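Local coordinates for protein DyP-type peroxidase (Pleurotus ostreatus PC15, PDB 6FSK) that probably uses heme b to reduce hydrogen peroxide while oxidising dyes and other substrates, as in other dye-decolorizing peroxidases, and is linked to Mn(II) oxidation, at residues A[327-330]-A[331-335]; A[312-315]-A[316-320]; A[183-186]-A[187-191]; A[395-399]-A[400-404]. The protein carries 1 engineered substitution. One frame throughout, in Å; residues are numbered along the deposited sequence.

Contact 1: residues A[327-330]-A[331-335]; sequences AAHI and RKTYP. With HEM (protoporphyrin IX containing Fe), chain C.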
# COMPACT_ATOMS: atom_id res chain seq x y z
N ALA A 327 18.09 0.42 -6.20
CA ALA A 327 17.33 -0.03 -5.02
C ALA A 327 16.43 1.06 -4.40
O ALA A 327 15.89 0.93 -3.32
CB ALA A 327 18.24 -0.59 -3.95
N ALA A 328 16.23 2.17 -5.11
CA ALA A 328 15.28 3.20 -4.64
C ALA A 328 13.92 2.57 -4.45
O ALA A 328 13.53 1.69 -5.25
CB ALA A 328 15.20 4.32 -5.65
N HIS A 329 13.17 3.03 -3.44
CA HIS A 329 11.88 2.38 -3.14
C HIS A 329 10.92 2.29 -4.27
O HIS A 329 10.38 1.26 -4.55
CB HIS A 329 11.26 3.10 -1.98
CG HIS A 329 9.91 2.62 -1.62
ND1 HIS A 329 9.64 1.34 -1.24
CD2 HIS A 329 8.73 3.29 -1.53
CE1 HIS A 329 8.35 1.23 -0.93
NE2 HIS A 329 7.76 2.39 -1.17
N ILE A 330 10.78 3.37 -5.01
CA ILE A 330 9.76 3.33 -6.08
C ILE A 330 10.20 2.40 -7.19
O ILE A 330 9.37 1.88 -7.93
CB ILE A 330 9.39 4.73 -6.69
CG1 ILE A 330 10.54 5.34 -7.51
CG2 ILE A 330 8.87 5.63 -5.58
CD1 ILE A 330 10.16 6.65 -8.21
N ARG A 331 11.52 2.25 -7.37
CA ARG A 331 12.04 1.40 -8.42
C ARG A 331 11.96 -0.08 -8.08
O ARG A 331 11.76 -0.94 -8.97
CB ARG A 331 13.50 1.84 -8.76
CG ARG A 331 14.14 1.23 -10.01
CD ARG A 331 15.33 2.14 -10.35
NE ARG A 331 15.92 1.62 -11.60
CZ ARG A 331 16.79 2.32 -12.31
NH1 ARG A 331 17.28 3.44 -11.81
NH2 ARG A 331 17.18 1.85 -13.45
N LYS A 332 12.15 -0.40 -6.80
CA LYS A 332 11.93 -1.71 -6.23
C LYS A 332 10.46 -2.11 -6.31
O LYS A 332 10.19 -3.28 -6.53
CB LYS A 332 12.39 -1.77 -4.79
CG LYS A 332 13.87 -1.83 -4.62
CD LYS A 332 14.44 -3.26 -4.77
CE LYS A 332 15.85 -3.42 -4.28
NZ LYS A 332 16.21 -4.83 -4.30
N THR A 333 9.53 -1.20 -6.30
CA THR A 333 8.12 -1.54 -6.21
C THR A 333 7.36 -1.37 -7.53
O THR A 333 6.43 -2.10 -7.75
CB THR A 333 7.41 -0.75 -5.09
OG1 THR A 333 7.49 0.64 -5.37
CG2 THR A 333 7.97 -1.10 -3.67
N TYR A 334 7.85 -0.52 -8.39
CA TYR A 334 7.38 -0.47 -9.79
C TYR A 334 8.62 -0.28 -10.68
O TYR A 334 9.07 0.84 -10.93
CB TYR A 334 6.37 0.62 -10.03
CG TYR A 334 5.89 0.74 -11.48
CD1 TYR A 334 5.82 -0.33 -12.29
CD2 TYR A 334 5.46 1.97 -11.95
CE1 TYR A 334 5.39 -0.17 -13.62
CE2 TYR A 334 5.03 2.13 -13.22
CZ TYR A 334 4.98 1.05 -14.04
OH TYR A 334 4.58 1.29 -15.38
N PRO A 335 9.13 -1.38 -11.21
CA PRO A 335 10.42 -1.32 -11.97
C PRO A 335 10.41 -0.58 -13.29
O PRO A 335 11.48 -0.29 -13.84
CB PRO A 335 10.77 -2.81 -12.17
CG PRO A 335 10.17 -3.47 -10.96
CD PRO A 335 8.87 -2.77 -10.77
CHA HEM C . 5.46 4.58 -3.78
CHB HEM C . 6.40 5.55 0.84
CHC HEM C . 5.21 1.03 1.97
CHD HEM C . 4.56 -0.06 -2.70
C1A HEM C . 5.82 5.28 -2.63
C2A HEM C . 6.21 6.65 -2.57
C3A HEM C . 6.42 6.95 -1.28
C4A HEM C . 6.25 5.73 -0.55
CMA HEM C . 6.90 8.24 -0.73
CAA HEM C . 6.36 7.57 -3.77
CBA HEM C . 5.16 8.42 -4.18
CGA HEM C . 4.04 7.60 -4.76
O1A HEM C . 4.12 7.17 -5.91
O2A HEM C . 3.02 7.41 -4.05
C1B HEM C . 6.17 4.40 1.60
C2B HEM C . 6.25 4.29 2.99
C3B HEM C . 5.88 3.04 3.36
C4B HEM C . 5.60 2.35 2.09
CMB HEM C . 6.70 5.37 3.93
CAB HEM C . 5.79 2.34 4.66
CBB HEM C . 5.66 2.97 5.81
C1C HEM C . 5.00 0.27 0.86
C2C HEM C . 4.73 -1.10 0.75
C3C HEM C . 4.57 -1.44 -0.56
C4C HEM C . 4.68 -0.21 -1.31
CMC HEM C . 4.61 -2.02 1.93
CAC HEM C . 4.36 -2.74 -1.26
CBC HEM C . 4.77 -3.93 -0.76
C1D HEM C . 4.70 1.17 -3.36
C2D HEM C . 4.37 1.28 -4.82
C3D HEM C . 4.59 2.62 -5.10
C4D HEM C . 5.09 3.21 -3.87
CMD HEM C . 3.88 0.23 -5.74
CAD HEM C . 4.49 3.32 -6.45
CBD HEM C . 5.73 3.19 -7.27
CGD HEM C . 5.54 3.78 -8.65
O1D HEM C . 6.45 4.59 -8.98
O2D HEM C . 4.54 3.56 -9.29
NA HEM C . 5.95 4.66 -1.39
NB HEM C . 5.86 3.20 1.06
NC HEM C . 5.10 0.79 -0.46
ND HEM C . 5.18 2.31 -2.88
FE HEM C . 5.60 2.73 -0.94
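His329 and Thr333 lie one helical turn apart, and the imidazole of the first can be followed from its root to the heme iron. CG stands anti to the backbone N (chi1 176°), which turns the ring away from the helix and toward the porphyrin. At the near side of the ring, ND1 has Thr333 CG2 at 3.8 Å, while its polar partner is Asp428 OD2, a hydrogen bond that fixes the rotation of the imidazole. Farther out, CE1 lies 3.6 Å from Thr333 CG2, the methyl approaching obliquely. CD2 and CE1 then spread over opposite pyrrole nitrogens: CD2 is 3.1 Å from heme NA, and CE1 is 3.3 Å from heme NC. At the tip, NE2 coordinates the iron at 2.2 Å. This is the proximal histidine of a heme peroxidase, carried by the short helix 329-333, for which Ala328 occupies the N-cap position. Ala328 O receives Lys332 N in a nearly straight bond of 2.9 Å (N-H...O 164°), the first regular turn of that helix. Thr333 OG1, placed between its own backbone N and carbonyl carbon, donates back to His329 O across 3.1 Å, with the donor tilted 30° from the carbonyl plane. The Lys332 chain bends at chi2 and lays CE alongside Ala327 CB, while NZ reaches the carbonyls of Phe406 and Gly426.

Contact 2: residues A[312-315]-A[316-320]; sequences FGDS and LVRGD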
# COMPACT_ATOMS: atom_id res chain seq x y z
N PHE A 312 12.87 5.14 -16.38
CA PHE A 312 14.25 4.68 -16.11
C PHE A 312 15.09 4.33 -17.36
O PHE A 312 16.25 3.94 -17.23
CB PHE A 312 14.35 3.56 -15.06
CG PHE A 312 13.55 3.83 -13.79
CD1 PHE A 312 13.80 4.90 -13.00
CD2 PHE A 312 12.64 2.91 -13.36
CE1 PHE A 312 13.09 5.15 -11.84
CE2 PHE A 312 11.90 3.13 -12.18
CZ PHE A 312 12.16 4.23 -11.44
N GLY A 313 14.54 4.63 -18.50
CA GLY A 313 15.23 4.48 -19.78
C GLY A 313 15.86 3.13 -19.91
O GLY A 313 15.27 2.10 -19.64
N ASP A 314 17.13 3.10 -20.33
CA ASP A 314 17.90 1.88 -20.36
C ASP A 314 19.05 1.94 -19.30
O ASP A 314 20.06 1.25 -19.41
CB ASP A 314 18.49 1.60 -21.77
CG ASP A 314 19.45 2.72 -22.21
OD1 ASP A 314 19.57 3.77 -21.56
OD2 ASP A 314 20.13 2.53 -23.26
N SER A 315 18.80 2.65 -18.17
CA SER A 315 19.87 2.85 -17.20
C SER A 315 20.31 1.54 -16.55
O SER A 315 21.48 1.36 -16.20
CB SER A 315 19.50 3.92 -16.21
OG SER A 315 18.26 3.58 -15.57
N LEU A 316 19.38 0.61 -16.33
CA LEU A 316 19.75 -0.66 -15.78
C LEU A 316 20.73 -1.43 -16.67
O LEU A 316 21.82 -1.83 -16.16
CB LEU A 316 18.54 -1.51 -15.36
CG LEU A 316 18.87 -2.86 -14.72
CD1 LEU A 316 19.71 -2.79 -13.48
CD2 LEU A 316 17.60 -3.62 -14.45
N VAL A 317 20.43 -1.59 -17.95
CA VAL A 317 21.34 -2.37 -18.87
C VAL A 317 22.70 -1.64 -19.05
O VAL A 317 23.77 -2.28 -19.14
CB VAL A 317 20.59 -2.59 -20.21
CG1 VAL A 317 21.49 -2.93 -21.40
CG2 VAL A 317 19.55 -3.66 -19.98
N ARG A 318 22.66 -0.35 -18.93
CA ARG A 318 23.90 0.48 -18.90
C ARG A 318 24.63 0.48 -17.59
O ARG A 318 25.77 0.99 -17.53
CB ARG A 318 23.62 1.93 -19.32
CG ARG A 318 23.23 2.06 -20.79
CD ARG A 318 23.14 3.47 -21.28
NE ARG A 318 22.19 4.24 -20.53
CZ ARG A 318 22.47 5.10 -19.57
NH1 ARG A 318 23.73 5.36 -19.20
NH2 ARG A 318 21.46 5.66 -18.95
N GLY A 319 24.02 -0.04 -16.52
CA GLY A 319 24.68 -0.04 -15.21
C GLY A 319 24.81 1.33 -14.65
O GLY A 319 25.72 1.60 -13.87
N ASP A 320 23.91 2.24 -14.99
CA ASP A 320 24.04 3.62 -14.61
C ASP A 320 23.07 3.99 -13.49
O ASP A 320 21.90 4.11 -13.75
CB ASP A 320 23.76 4.44 -15.87
CG ASP A 320 23.98 5.93 -15.70
OD1 ASP A 320 24.19 6.43 -14.60
OD2 ASP A 320 23.88 6.64 -16.76
O HOH W 1 16.33 0.70 -16.97
O HOH W 2 18.58 5.89 -19.35
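Asp314 and Arg318 reach toward each other across one turn, with the carboxylate and guanidinium planes 49° apart. The two groups therefore do not meet as a flat, doubly bonded pair. One bond joins them directly: Arg318 NE donates to Asp314 OD1 at 2.9 Å, leaving the guanidinium edge almost in plane but arriving from above the carboxylate plane. The N-H...O angle of 167° shows that this tilt costs little linearity. Asp314 CG sits between its backbone N and carbonyl carbon (chi1 61°), which turns the acid toward the helix that follows. Water 2 spans the same pair, donating to Asp314 OD1 and accepting from Arg318 NH2 at 2.9 Å. At another part of the guanidinium edge, Asp320 OD2 takes Arg318 NH1 through its anti lone pair at 2.8 Å, while Asp320 OD1 is bonded to Thr322, so the arginine is shared between two carboxylates. Ser315 faces the other way: its OG donates to Phe312 O in the carbonyl plane at 2.6 Å and is also bonded to Arg331. Beneath these side chains, Arg318 N makes a helical bond to Asp314 O at 3.1 Å. Asp320 N to Ser315 O and Gly319 N to Leu316 O (both 2.9 Å), with Gly319 at positive phi, close helix 315-318 in a Schellman motif, the Asp314-Arg318-Asp320 salt-bridge network running alongside from just before the helix to just after it.

Contact 3: residues A[183-186]-A[187-191]; sequences AHEH and FGYLD. Engineered in segment 187-191: Tyr189 (natural residue Phe). With HEM (protoporphyrin IX containing Fe), chain C.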
# COMPACT_ATOMS: atom_id res chain seq x y z
N ALA A 183 -0.67 15.20 2.70
CA ALA A 183 -0.51 14.00 1.87
C ALA A 183 0.96 13.47 1.89
O ALA A 183 1.22 12.47 1.17
CB ALA A 183 -0.92 14.25 0.43
N HIS A 184 1.78 13.96 2.78
CA HIS A 184 3.10 13.42 2.96
C HIS A 184 3.09 12.37 4.05
O HIS A 184 2.56 12.58 5.12
CB HIS A 184 4.07 14.52 3.35
CG HIS A 184 4.34 15.52 2.24
ND1 HIS A 184 5.61 15.87 1.84
CD2 HIS A 184 3.49 16.30 1.55
CE1 HIS A 184 5.52 16.81 0.90
NE2 HIS A 184 4.24 17.06 0.67
N GLU A 185 3.70 11.23 3.73
CA GLU A 185 3.88 10.18 4.78
C GLU A 185 4.82 10.68 5.85
O GLU A 185 5.45 11.72 5.64
CB GLU A 185 4.21 8.84 4.17
CG GLU A 185 5.46 8.86 3.31
CD GLU A 185 6.65 9.05 4.11
OE1 GLU A 185 7.56 9.81 3.70
OE2 GLU A 185 6.81 8.40 5.22
N HIS A 186 4.88 10.00 7.00
CA HIS A 186 5.60 10.58 8.17
C HIS A 186 7.10 10.80 7.99
O HIS A 186 7.67 11.63 8.74
CB HIS A 186 5.30 9.76 9.40
CG HIS A 186 4.05 10.16 10.10
ND1 HIS A 186 3.97 11.35 10.80
CD2 HIS A 186 2.80 9.63 10.15
CE1 HIS A 186 2.75 11.51 11.30
NE2 HIS A 186 2.02 10.49 10.90
N PHE A 187 7.77 10.10 7.07
CA PHE A 187 9.16 10.44 6.78
C PHE A 187 9.30 11.76 6.06
O PHE A 187 10.41 12.30 6.02
CB PHE A 187 9.96 9.38 6.02
CG PHE A 187 10.10 8.04 6.71
CD1 PHE A 187 10.47 7.88 8.03
CD2 PHE A 187 9.85 6.89 5.99
CE1 PHE A 187 10.59 6.61 8.59
CE2 PHE A 187 9.92 5.63 6.54
CZ PHE A 187 10.24 5.48 7.90
N GLY A 188 8.23 12.32 5.49
CA GLY A 188 8.22 13.60 4.86
C GLY A 188 8.00 13.62 3.40
O GLY A 188 7.87 14.74 2.84
N TYR A 189 7.71 12.47 2.76
CA TYR A 189 7.71 12.37 1.27
C TYR A 189 6.26 12.39 0.82
O TYR A 189 5.40 11.68 1.35
CB TYR A 189 8.39 11.09 0.82
CG TYR A 189 9.87 11.20 1.10
CD1 TYR A 189 10.36 10.90 2.33
CD2 TYR A 189 10.78 11.57 0.11
CE1 TYR A 189 11.70 11.12 2.70
CE2 TYR A 189 12.10 11.78 0.44
CZ TYR A 189 12.57 11.55 1.72
OH TYR A 189 13.91 11.71 2.13
N LEU A 190 5.92 13.18 -0.20
CA LEU A 190 4.58 13.16 -0.78
C LEU A 190 4.26 11.76 -1.27
O LEU A 190 5.04 11.11 -1.90
CB LEU A 190 4.50 14.16 -1.94
CG LEU A 190 3.16 14.21 -2.71
CD1 LEU A 190 2.14 14.72 -1.70
CD2 LEU A 190 3.26 15.18 -3.89
N ASP A 191 3.09 11.24 -0.87
CA ASP A 191 2.67 9.85 -1.10
C ASP A 191 1.37 9.91 -1.87
O ASP A 191 0.62 10.87 -1.79
CB ASP A 191 2.44 9.21 0.29
CG ASP A 191 2.39 7.66 0.27
OD1 ASP A 191 2.80 7.00 -0.70
OD2 ASP A 191 1.88 7.11 1.28
CHA HEM C . 5.46 4.58 -3.78
CHB HEM C . 6.40 5.55 0.84
CHC HEM C . 5.21 1.03 1.97
CHD HEM C . 4.56 -0.06 -2.70
C1A HEM C . 5.82 5.28 -2.63
C2A HEM C . 6.21 6.65 -2.57
C3A HEM C . 6.42 6.95 -1.28
C4A HEM C . 6.25 5.73 -0.55
CMA HEM C . 6.90 8.24 -0.73
CAA HEM C . 6.36 7.57 -3.77
CBA HEM C . 5.16 8.42 -4.18
CGA HEM C . 4.04 7.60 -4.76
O1A HEM C . 4.12 7.17 -5.91
O2A HEM C . 3.02 7.41 -4.05
C1B HEM C . 6.17 4.40 1.60
C2B HEM C . 6.25 4.29 2.99
C3B HEM C . 5.88 3.04 3.36
C4B HEM C . 5.60 2.35 2.09
CMB HEM C . 6.70 5.37 3.93
CAB HEM C . 5.79 2.34 4.66
CBB HEM C . 5.66 2.97 5.81
C1C HEM C . 5.00 0.27 0.86
C2C HEM C . 4.73 -1.10 0.75
C3C HEM C . 4.57 -1.44 -0.56
C4C HEM C . 4.68 -0.21 -1.31
CMC HEM C . 4.61 -2.02 1.93
CAC HEM C . 4.36 -2.74 -1.26
CBC HEM C . 4.77 -3.93 -0.76
C1D HEM C . 4.70 1.17 -3.36
C2D HEM C . 4.37 1.28 -4.82
C3D HEM C . 4.59 2.62 -5.10
C4D HEM C . 5.09 3.21 -3.87
CMD HEM C . 3.88 0.23 -5.74
CAD HEM C . 4.49 3.32 -6.45
CBD HEM C . 5.73 3.19 -7.27
CGD HEM C . 5.54 3.78 -8.65
O1D HEM C . 6.45 4.59 -8.98
O2D HEM C . 4.54 3.56 -9.29
NA HEM C . 5.95 4.66 -1.39
NB HEM C . 5.86 3.20 1.06
NC HEM C . 5.10 0.79 -0.46
ND HEM C . 5.18 2.31 -2.88
FE HEM C . 5.60 2.73 -0.94
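His184 reaches across the turn to Gly188, whose carbonyl O accepts from ND1 at 2.7 Å. The bond is almost perfectly straight and lies in the imidazole plane, although the donor stands above the carbonyl plane. Among the other polar contacts, the Glu185 carboxylate grips two backbone amides: OE1 accepts Tyr189 N at 2.8 Å on its anti side but well out of the carboxylate plane, and OE2 accepts Phe187 N at 2.7 Å from above that plane. CG lies between the backbone N and the carbonyl carbon (chi1 58°), and a bend at chi2 curls the acid back under the turn; Gln247 gives OE2 a further donor. Gly188 N to Glu185 O closes a type I turn, while Asp191 N to Ala183 O and Glu185 N to Tyr189 O (both 3.0 Å) make the single bridge that pairs His184 with Leu190. Gly188 through Gly192 form the GXXDG motif of dye-decolorizing peroxidases, here with Tyr189 as an engineered replacement for Phe. Asp191 is salt-bridged to Arg355 and lies across the heme from His329. Leu190 CB makes a CH-pi contact, 4.0 Å from the His184 ring centroid and 13° off the normal. Apolar pairs are Ala183 CB with Leu190 CD1 (3.8 Å) and Tyr189 CB with heme methyl CMA (3.6 Å).

Contact 4: residues A[395-399]-A[400-404]; sequences FIQES and WANAP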
# COMPACT_ATOMS: atom_id res chain seq x y z
N PHE A 395 4.62 -10.68 -3.83
CA PHE A 395 5.73 -10.76 -4.75
C PHE A 395 6.64 -9.53 -4.63
O PHE A 395 7.89 -9.63 -4.54
CB PHE A 395 5.24 -10.97 -6.15
CG PHE A 395 6.32 -11.34 -7.10
CD1 PHE A 395 7.02 -10.40 -7.75
CD2 PHE A 395 6.60 -12.71 -7.34
CE1 PHE A 395 8.02 -10.72 -8.69
CE2 PHE A 395 7.61 -13.04 -8.19
CZ PHE A 395 8.29 -12.05 -8.91
N ILE A 396 6.03 -8.36 -4.58
CA ILE A 396 6.75 -7.14 -4.47
C ILE A 396 7.62 -7.18 -3.22
O ILE A 396 8.81 -6.79 -3.28
CB ILE A 396 5.84 -5.90 -4.40
CG1 ILE A 396 5.07 -5.64 -5.73
CG2 ILE A 396 6.60 -4.62 -4.07
CD1 ILE A 396 3.85 -4.73 -5.59
N GLN A 397 7.00 -7.52 -2.10
CA GLN A 397 7.74 -7.56 -0.86
C GLN A 397 8.86 -8.54 -0.90
O GLN A 397 10.03 -8.21 -0.60
CB GLN A 397 6.80 -7.87 0.27
CG GLN A 397 7.44 -7.83 1.70
CD GLN A 397 7.72 -6.40 2.16
OE1 GLN A 397 6.85 -5.57 2.19
NE2 GLN A 397 9.00 -6.09 2.36
N GLU A 398 8.56 -9.81 -1.27
CA GLU A 398 9.57 -10.87 -1.14
C GLU A 398 10.58 -10.85 -2.25
O GLU A 398 11.80 -11.03 -2.01
CB GLU A 398 8.89 -12.22 -1.15
CG GLU A 398 9.84 -13.37 -0.92
CD GLU A 398 9.29 -14.77 -1.06
OE1 GLU A 398 8.16 -15.00 -1.60
OE2 GLU A 398 10.10 -15.65 -0.55
N SER A 399 10.10 -10.76 -3.47
CA SER A 399 10.94 -10.92 -4.65
C SER A 399 11.68 -9.68 -5.11
O SER A 399 12.68 -9.78 -5.79
CB SER A 399 10.19 -11.58 -5.79
OG SER A 399 9.97 -12.98 -5.51
N TRP A 400 11.20 -8.49 -4.75
CA TRP A 400 11.78 -7.22 -5.17
C TRP A 400 12.41 -6.49 -3.96
O TRP A 400 13.63 -6.39 -3.89
CB TRP A 400 10.76 -6.36 -5.91
CG TRP A 400 10.35 -6.95 -7.24
CD1 TRP A 400 10.92 -8.06 -7.92
CD2 TRP A 400 9.30 -6.44 -8.10
NE1 TRP A 400 10.26 -8.23 -9.13
CE2 TRP A 400 9.31 -7.23 -9.27
CE3 TRP A 400 8.35 -5.42 -7.96
CZ2 TRP A 400 8.34 -7.04 -10.29
CZ3 TRP A 400 7.47 -5.18 -8.95
CH2 TRP A 400 7.50 -5.99 -10.16
N ALA A 401 11.60 -6.00 -3.03
CA ALA A 401 12.08 -5.20 -1.88
C ALA A 401 13.07 -5.97 -1.01
O ALA A 401 14.09 -5.39 -0.60
CB ALA A 401 10.92 -4.71 -1.05
N ASN A 402 12.82 -7.23 -0.75
CA ASN A 402 13.63 -8.00 0.18
C ASN A 402 14.86 -8.64 -0.53
O ASN A 402 15.63 -9.36 0.11
CB ASN A 402 12.82 -9.16 0.77
CG ASN A 402 11.72 -8.77 1.71
OD1 ASN A 402 11.49 -7.57 2.03
ND2 ASN A 402 11.09 -9.80 2.25
N ALA A 403 14.94 -8.52 -1.86
CA ALA A 403 15.89 -9.29 -2.70
C ALA A 403 17.07 -8.40 -3.03
O ALA A 403 16.97 -7.51 -3.85
CB ALA A 403 15.23 -9.74 -3.99
N PRO A 404 18.22 -8.58 -2.35
CA PRO A 404 19.34 -7.64 -2.58
C PRO A 404 19.93 -7.66 -3.97
O PRO A 404 20.54 -6.71 -4.40
CB PRO A 404 20.38 -8.05 -1.51
CG PRO A 404 20.02 -9.38 -1.12
CD PRO A 404 18.53 -9.53 -1.27
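Phe395 points an edge at the indole of Trp400 in a T-shaped (edge-to-face) pair, the ring planes 82° apart and the centroids, taken to the five-membered ring, separated by 5.1 Å. CE1 does the touching: it hangs over one indole face toward the rim and lies 3.4 Å from Trp400 NE1. The phenyl reaches this place because CG is anti to the backbone N (chi1 -168°). Toward the six-membered ring, Ile396 CG1 approaches Trp400 CE3 obliquely at 4.0 Å. On another side of the helix, Gln397 NE2 donates to Asn402 OD1 at 2.9 Å; the donor direction stays in the Gln397 amide plane, but the two amides are turned 50° against each other.

A widened, pi-type turn sets these side chains. Ile396 O takes Ala401 N in a nearly straight i+5 bond of 2.9 Å and also takes Trp400 N, at 3.3 Å from above its carbonyl plane. Asn402 N to Gln397 O, 3.0 Å, repeats the i+5 spacing and brings the Asn402 amide within reach of Gln397 NE2.

Farther out, Asn402 is bonded to Gln433 N and Leu109 O, and Gln397 to Ile431 O. Phe406 stacks on Trp400, and Arg351 makes a cation-pi contact with Phe395. Helix 393-401 touches the heme through Ile396 and Gln397 and packs on helix 102-109 through Gln397 and Glu398.

How the contacts relate
Contact 1 is the hub of the set. It touches contact 2 through Arg331 NH2, 2.9 Å from Ser315 OG, and through the packing of Arg331 CG on Phe312 CE2 at 3.6 Å, tying the iron-bearing helix to the outlying helix 315-318. It touches contact 4 where Lys332 NZ lies 3.0 Å from Trp400 O and Pro335 CD lies 3.3 Å from Trp400 CZ3. The centres of contacts 1 and 4 are about 10 Å apart. Contact 3 touches none of the others; its nearest atoms stay about 7 Å from those of contact 1, and the two are related through the heme, one proximal and one distal. Contact 2 is more remote, with the side chain of Ser315 about 14 Å from the heme.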